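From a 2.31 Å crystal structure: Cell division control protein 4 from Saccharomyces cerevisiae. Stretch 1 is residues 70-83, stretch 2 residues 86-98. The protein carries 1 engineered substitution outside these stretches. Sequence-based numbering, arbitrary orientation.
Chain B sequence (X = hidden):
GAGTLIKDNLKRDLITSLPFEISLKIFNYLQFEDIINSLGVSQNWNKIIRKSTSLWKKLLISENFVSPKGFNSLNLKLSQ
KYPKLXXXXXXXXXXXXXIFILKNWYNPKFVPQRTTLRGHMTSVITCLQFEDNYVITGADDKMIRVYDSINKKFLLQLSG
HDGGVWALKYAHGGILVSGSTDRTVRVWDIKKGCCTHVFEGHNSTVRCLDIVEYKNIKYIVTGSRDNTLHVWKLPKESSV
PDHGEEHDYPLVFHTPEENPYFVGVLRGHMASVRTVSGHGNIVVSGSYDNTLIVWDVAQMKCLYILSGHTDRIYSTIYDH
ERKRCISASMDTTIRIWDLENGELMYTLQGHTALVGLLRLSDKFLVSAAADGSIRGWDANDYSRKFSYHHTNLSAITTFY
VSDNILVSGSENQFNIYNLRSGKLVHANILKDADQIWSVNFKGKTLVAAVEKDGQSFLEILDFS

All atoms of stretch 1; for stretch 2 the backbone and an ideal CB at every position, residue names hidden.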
# COMPACT_ATOMS: atom_id res chain seq x y z
N GLY B 70 -2.04 0.03 -8.17
CA GLY B 70 -3.24 -0.38 -7.46
C GLY B 70 -4.40 0.56 -7.69
O GLY B 70 -5.53 0.28 -7.27
N PHE B 71 -4.13 1.67 -8.37
CA PHE B 71 -5.10 2.75 -8.53
C PHE B 71 -6.40 2.31 -9.21
O PHE B 71 -7.48 2.60 -8.71
CB PHE B 71 -4.47 3.92 -9.29
CG PHE B 71 -5.32 5.15 -9.32
CD1 PHE B 71 -5.72 5.77 -8.14
CD2 PHE B 71 -5.73 5.70 -10.52
CE1 PHE B 71 -6.50 6.90 -8.16
CE2 PHE B 71 -6.51 6.84 -10.55
CZ PHE B 71 -6.90 7.44 -9.37
N ASN B 72 -6.28 1.62 -10.33
CA ASN B 72 -7.45 1.12 -11.05
C ASN B 72 -8.37 0.25 -10.20
O ASN B 72 -9.59 0.39 -10.25
CB ASN B 72 -7.03 0.37 -12.32
CG ASN B 72 -6.62 1.30 -13.44
OD1 ASN B 72 -7.07 2.45 -13.50
ND2 ASN B 72 -5.78 0.81 -14.35
N SER B 73 -7.78 -0.66 -9.43
CA SER B 73 -8.56 -1.51 -8.54
C SER B 73 -9.25 -0.70 -7.44
O SER B 73 -10.35 -1.03 -7.01
CB SER B 73 -7.68 -2.61 -7.94
OG SER B 73 -8.21 -3.06 -6.70
N LEU B 74 -8.59 0.37 -6.99
CA LEU B 74 -9.19 1.25 -5.98
C LEU B 74 -10.39 1.97 -6.57
O LEU B 74 -11.46 2.00 -5.95
CB LEU B 74 -8.18 2.27 -5.45
CG LEU B 74 -8.81 3.28 -4.48
CD1 LEU B 74 -9.18 2.61 -3.17
CD2 LEU B 74 -7.91 4.49 -4.24
N ASN B 75 -10.21 2.55 -7.75
CA ASN B 75 -11.26 3.28 -8.45
C ASN B 75 -12.53 2.47 -8.65
O ASN B 75 -13.63 2.95 -8.40
CB ASN B 75 -10.76 3.77 -9.81
CG ASN B 75 -10.38 5.23 -9.79
OD1 ASN B 75 -10.97 6.03 -9.06
ND2 ASN B 75 -9.38 5.59 -10.58
N LEU B 76 -12.36 1.23 -9.11
CA LEU B 76 -13.47 0.33 -9.33
C LEU B 76 -14.21 0.02 -8.02
O LEU B 76 -15.44 0.09 -7.95
CB LEU B 76 -12.97 -0.98 -9.95
CG LEU B 76 -14.08 -1.94 -10.34
CD1 LEU B 76 -14.98 -1.31 -11.39
CD2 LEU B 76 -13.49 -3.23 -10.85
N LYS B 77 -13.44 -0.32 -6.99
CA LYS B 77 -13.98 -0.55 -5.66
C LYS B 77 -14.78 0.66 -5.16
O LYS B 77 -15.85 0.52 -4.56
CB LYS B 77 -12.84 -0.89 -4.70
CG LYS B 77 -13.28 -1.26 -3.30
CD LYS B 77 -12.09 -1.71 -2.45
CE LYS B 77 -11.83 -0.78 -1.26
NZ LYS B 77 -10.62 -1.18 -0.48
N LEU B 78 -14.25 1.86 -5.43
CA LEU B 78 -14.93 3.10 -5.06
C LEU B 78 -16.23 3.32 -5.85
O LEU B 78 -17.21 3.84 -5.32
CB LEU B 78 -13.99 4.30 -5.23
CG LEU B 78 -12.89 4.42 -4.17
CD1 LEU B 78 -12.02 5.65 -4.41
CD2 LEU B 78 -13.51 4.47 -2.77
N SER B 79 -16.22 2.91 -7.11
CA SER B 79 -17.41 3.03 -7.95
C SER B 79 -18.51 2.10 -7.45
O SER B 79 -19.69 2.46 -7.46
CB SER B 79 -17.08 2.70 -9.40
OG SER B 79 -18.24 2.78 -10.20
N GLN B 80 -18.12 0.91 -7.01
CA GLN B 80 -19.05 -0.06 -6.45
C GLN B 80 -19.65 0.48 -5.15
O GLN B 80 -20.84 0.31 -4.89
CB GLN B 80 -18.35 -1.39 -6.19
CG GLN B 80 -17.82 -2.08 -7.45
CD GLN B 80 -17.00 -3.34 -7.15
OE1 GLN B 80 -16.57 -3.56 -6.02
NE2 GLN B 80 -16.79 -4.16 -8.17
N LYS B 81 -18.82 1.13 -4.35
CA LYS B 81 -19.26 1.66 -3.06
C LYS B 81 -20.07 2.95 -3.23
O LYS B 81 -21.11 3.12 -2.58
CB LYS B 81 -18.06 1.91 -2.15
CG LYS B 81 -18.41 2.31 -0.73
CD LYS B 81 -17.16 2.51 0.12
CE LYS B 81 -17.51 2.98 1.52
NZ LYS B 81 -16.30 3.26 2.34
N TYR B 82 -19.61 3.84 -4.10
CA TYR B 82 -20.29 5.11 -4.34
C TYR B 82 -20.72 5.28 -5.80
O TYR B 82 -20.12 6.06 -6.54
CB TYR B 82 -19.38 6.28 -3.98
CG TYR B 82 -18.84 6.26 -2.57
CD1 TYR B 82 -19.62 6.65 -1.49
CD2 TYR B 82 -17.53 5.86 -2.32
CE1 TYR B 82 -19.12 6.64 -0.20
CE2 TYR B 82 -17.02 5.84 -1.04
CZ TYR B 82 -17.82 6.23 0.02
OH TYR B 82 -17.31 6.21 1.29
N PRO B 83 -21.77 4.55 -6.22
CA PRO B 83 -22.18 4.56 -7.63
C PRO B 83 -22.57 5.94 -8.15
O PRO B 83 -22.38 6.23 -9.33
CB PRO B 83 -23.40 3.64 -7.65
CG PRO B 83 -23.25 2.79 -6.44
CD PRO B 83 -22.63 3.68 -5.41
N UNK B 86 -18.99 11.29 -8.57
CA UNK B 86 -17.96 11.43 -9.60
C UNK B 86 -16.68 10.78 -9.11
O UNK B 86 -16.51 10.55 -7.91
CB UNK B 86 -17.72 12.90 -9.95
N UNK B 87 -15.77 10.50 -10.04
CA UNK B 87 -14.48 9.91 -9.67
C UNK B 87 -13.73 10.81 -8.70
O UNK B 87 -13.12 10.33 -7.75
CB UNK B 87 -13.63 9.66 -10.92
N UNK B 88 -13.79 12.12 -8.94
CA UNK B 88 -13.10 13.09 -8.09
C UNK B 88 -13.61 13.04 -6.65
O UNK B 88 -12.82 12.99 -5.71
CB UNK B 88 -13.27 14.50 -8.65
N UNK B 89 -14.93 13.05 -6.50
CA UNK B 89 -15.54 13.02 -5.18
C UNK B 89 -15.29 11.67 -4.49
O UNK B 89 -15.11 11.62 -3.27
CB UNK B 89 -17.04 13.29 -5.29
N UNK B 90 -15.30 10.59 -5.27
CA UNK B 90 -14.99 9.27 -4.75
C UNK B 90 -13.60 9.27 -4.12
O UNK B 90 -13.42 8.80 -3.00
CB UNK B 90 -15.08 8.22 -5.86
N UNK B 91 -12.63 9.81 -4.86
CA UNK B 91 -11.25 9.84 -4.42
C UNK B 91 -11.06 10.75 -3.20
O UNK B 91 -10.26 10.45 -2.31
CB UNK B 91 -10.35 10.30 -5.57
N UNK B 92 -11.79 11.86 -3.18
CA UNK B 92 -11.73 12.77 -2.04
C UNK B 92 -12.29 12.10 -0.79
O UNK B 92 -11.68 12.15 0.28
CB UNK B 92 -12.50 14.06 -2.34
N UNK B 93 -13.45 11.47 -0.92
CA UNK B 93 -14.07 10.78 0.22
C UNK B 93 -13.19 9.63 0.73
O UNK B 93 -13.06 9.42 1.93
CB UNK B 93 -15.45 10.24 -0.17
N UNK B 94 -12.58 8.90 -0.20
CA UNK B 94 -11.67 7.83 0.15
C UNK B 94 -10.49 8.41 0.93
O UNK B 94 -10.06 7.85 1.94
CB UNK B 94 -11.19 7.09 -1.10
N UNK B 95 -9.97 9.54 0.46
CA UNK B 95 -8.80 10.12 1.09
C UNK B 95 -9.10 10.57 2.52
O UNK B 95 -8.32 10.33 3.44
CB UNK B 95 -8.29 11.30 0.26
N UNK B 96 -10.23 11.25 2.68
CA UNK B 96 -10.62 11.78 3.98
C UNK B 96 -10.83 10.67 5.00
O UNK B 96 -10.40 10.78 6.15
CB UNK B 96 -11.89 12.62 3.85
N UNK B 97 -11.48 9.59 4.57
CA UNK B 97 -11.68 8.44 5.43
C UNK B 97 -10.34 7.81 5.82
O UNK B 97 -10.09 7.52 6.99
CB UNK B 97 -12.57 7.41 4.74
N UNK B 98 -9.47 7.62 4.83
CA UNK B 98 -8.16 7.02 5.09
C UNK B 98 -7.26 7.88 5.98
O UNK B 98 -6.51 7.35 6.79
CB UNK B 98 -7.45 6.75 3.76

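Two helices, 71-81 and 87-98, cross nearly at right angles (97°), their axes 9.9 Å apart at closest approach, so that the contact falls on one face of the second helix.

Position 86 directly precedes the helix, and its CB points away from stretch 1. Ser, Thr, Asp or Asn would suit an N-cap, and Ser86 serves: Ser86 OG accepts from the backbone N of position 89 at 3.1 Å.

At position 87 the CB points sideways, 4.9 Å from Asn75 OD1, so a longer polar chain could reach that amide. Gln87 does; its OE1 is modelled 3.0 Å from Asn75 ND2, although the amide orientation is uncertain.

Positions 88 and 89 find nothing of stretch 1 near their CB atoms, and polar residues fit: Gln88 and Asp89, the latter in a salt bridge with position 92.

Position 90 is the crux. Its CB points toward stretch 1, 4.1 Å from Leu78 CB, which would favour a small or apolar residue; but beyond lie the carbonyls at the end of the first helix, where Tyr82 leaves helical geometry. A long chain with donors at its tip, Arg or Lys, would satisfy both demands. Arg90 is found. Its aliphatic part passes Leu78 and Tyr82, and Tyr82 O receives NE at 2.9 Å and NH2 at 3.2 Å. NH2 also makes a weak bond to Pro83 O at 3.2 Å, while a water accepts from NH1 (2.8 Å) and donates to Asn75 O (2.9 Å).

At position 91 the sideways CB lies 5.1 Å from Leu78 CD1, beside a hollow among Phe71, Leu74, Asn75 and Leu78. Leu, Met or Ile would be plausible. Leu91 is the knob: its CD1 meets the edge of the Phe71 ring (3.7 Å to CZ), and its CD2 lies 3.8 Å from Leu78 CD1.

Position 92 is out of reach; Arg92 pairs with Asp89.

Position 93 points toward stretch 1, with its CB 4.7 Å from Tyr82 CZ, inviting an apolar chain. Leu93 brings CD1 to 4.2 Å from Tyr82 CE1.

At position 94 the CB is already 3.7 Å from Leu78 CD1 and 5.2 Å from Leu74 CD2. Such closeness favours Ala, Ser or Gly, and Ser94 fits.

Positions 95 and 96, out of reach, leave the choice open; they are Phe95 and Leu96.

Position 97 points toward stretch 1, but only a long chain could approach Lys81 NZ, whose charge favours an acid. Glu97 OE1 forms a salt bridge with Lys81 NZ at 3.3 Å.

Position 98 also points that way, but nothing of stretch 1 lies within 5.5 Å of its CB, so a polar residue is as likely as any; Asn98 makes no contact with stretch 1.

Stretch 2, residues 86-98: SQQDRLRLSFLEN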
# COMPACT_ATOMS: atom_id res chain seq x y z
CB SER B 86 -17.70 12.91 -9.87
OG SER B 86 -17.01 13.50 -8.78
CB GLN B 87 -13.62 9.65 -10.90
CG GLN B 87 -12.28 9.03 -10.56
CD GLN B 87 -11.53 8.55 -11.78
OE1 GLN B 87 -11.36 7.34 -11.97
NE2 GLN B 87 -11.08 9.48 -12.61
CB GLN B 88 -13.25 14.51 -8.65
CG GLN B 88 -12.61 14.74 -10.01
CD GLN B 88 -13.56 14.44 -11.18
OE1 GLN B 88 -14.51 13.68 -11.04
NE2 GLN B 88 -13.29 15.05 -12.33
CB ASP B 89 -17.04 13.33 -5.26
CG ASP B 89 -17.32 14.77 -5.68
OD1 ASP B 89 -16.44 15.65 -5.49
OD2 ASP B 89 -18.42 15.03 -6.20
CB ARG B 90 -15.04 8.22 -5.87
CG ARG B 90 -16.42 7.79 -6.29
CD ARG B 90 -16.36 6.90 -7.54
NE ARG B 90 -17.69 6.54 -8.03
CZ ARG B 90 -17.95 6.17 -9.28
NH1 ARG B 90 -16.97 6.12 -10.17
NH2 ARG B 90 -19.19 5.86 -9.64
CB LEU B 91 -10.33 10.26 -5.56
CG LEU B 91 -10.16 9.28 -6.72
CD1 LEU B 91 -9.24 9.87 -7.77
CD2 LEU B 91 -9.63 7.93 -6.25
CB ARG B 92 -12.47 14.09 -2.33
CG ARG B 92 -12.70 14.96 -1.09
CD ARG B 92 -13.13 16.38 -1.44
NE ARG B 92 -14.27 16.41 -2.35
CZ ARG B 92 -15.54 16.44 -1.95
NH1 ARG B 92 -15.82 16.46 -0.65
NH2 ARG B 92 -16.52 16.46 -2.84
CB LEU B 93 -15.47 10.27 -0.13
CG LEU B 93 -16.56 11.32 -0.38
CD1 LEU B 93 -17.94 10.72 -0.10
CD2 LEU B 93 -16.35 12.59 0.44
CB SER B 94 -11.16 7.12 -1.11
OG SER B 94 -10.24 6.09 -0.78
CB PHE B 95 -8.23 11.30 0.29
CG PHE B 95 -7.04 11.92 0.94
CD1 PHE B 95 -5.77 11.42 0.70
CD2 PHE B 95 -7.19 12.97 1.83
CE1 PHE B 95 -4.67 11.97 1.32
CE2 PHE B 95 -6.09 13.53 2.45
CZ PHE B 95 -4.83 13.03 2.19
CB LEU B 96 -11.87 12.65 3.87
CG LEU B 96 -11.66 14.00 3.16
CD1 LEU B 96 -12.97 14.74 2.99
CD2 LEU B 96 -10.66 14.85 3.93
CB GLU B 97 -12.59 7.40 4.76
CG GLU B 97 -12.74 6.12 5.57
CD GLU B 97 -13.85 5.21 5.06
OE1 GLU B 97 -14.15 5.23 3.85
OE2 GLU B 97 -14.43 4.48 5.89
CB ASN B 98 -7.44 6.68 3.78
CG ASN B 98 -7.98 5.41 3.15
OD1 ASN B 98 -8.46 5.42 2.02
ND2 ASN B 98 -7.90 4.31 3.89
O HOH W 1 -14.27 5.50 -9.70
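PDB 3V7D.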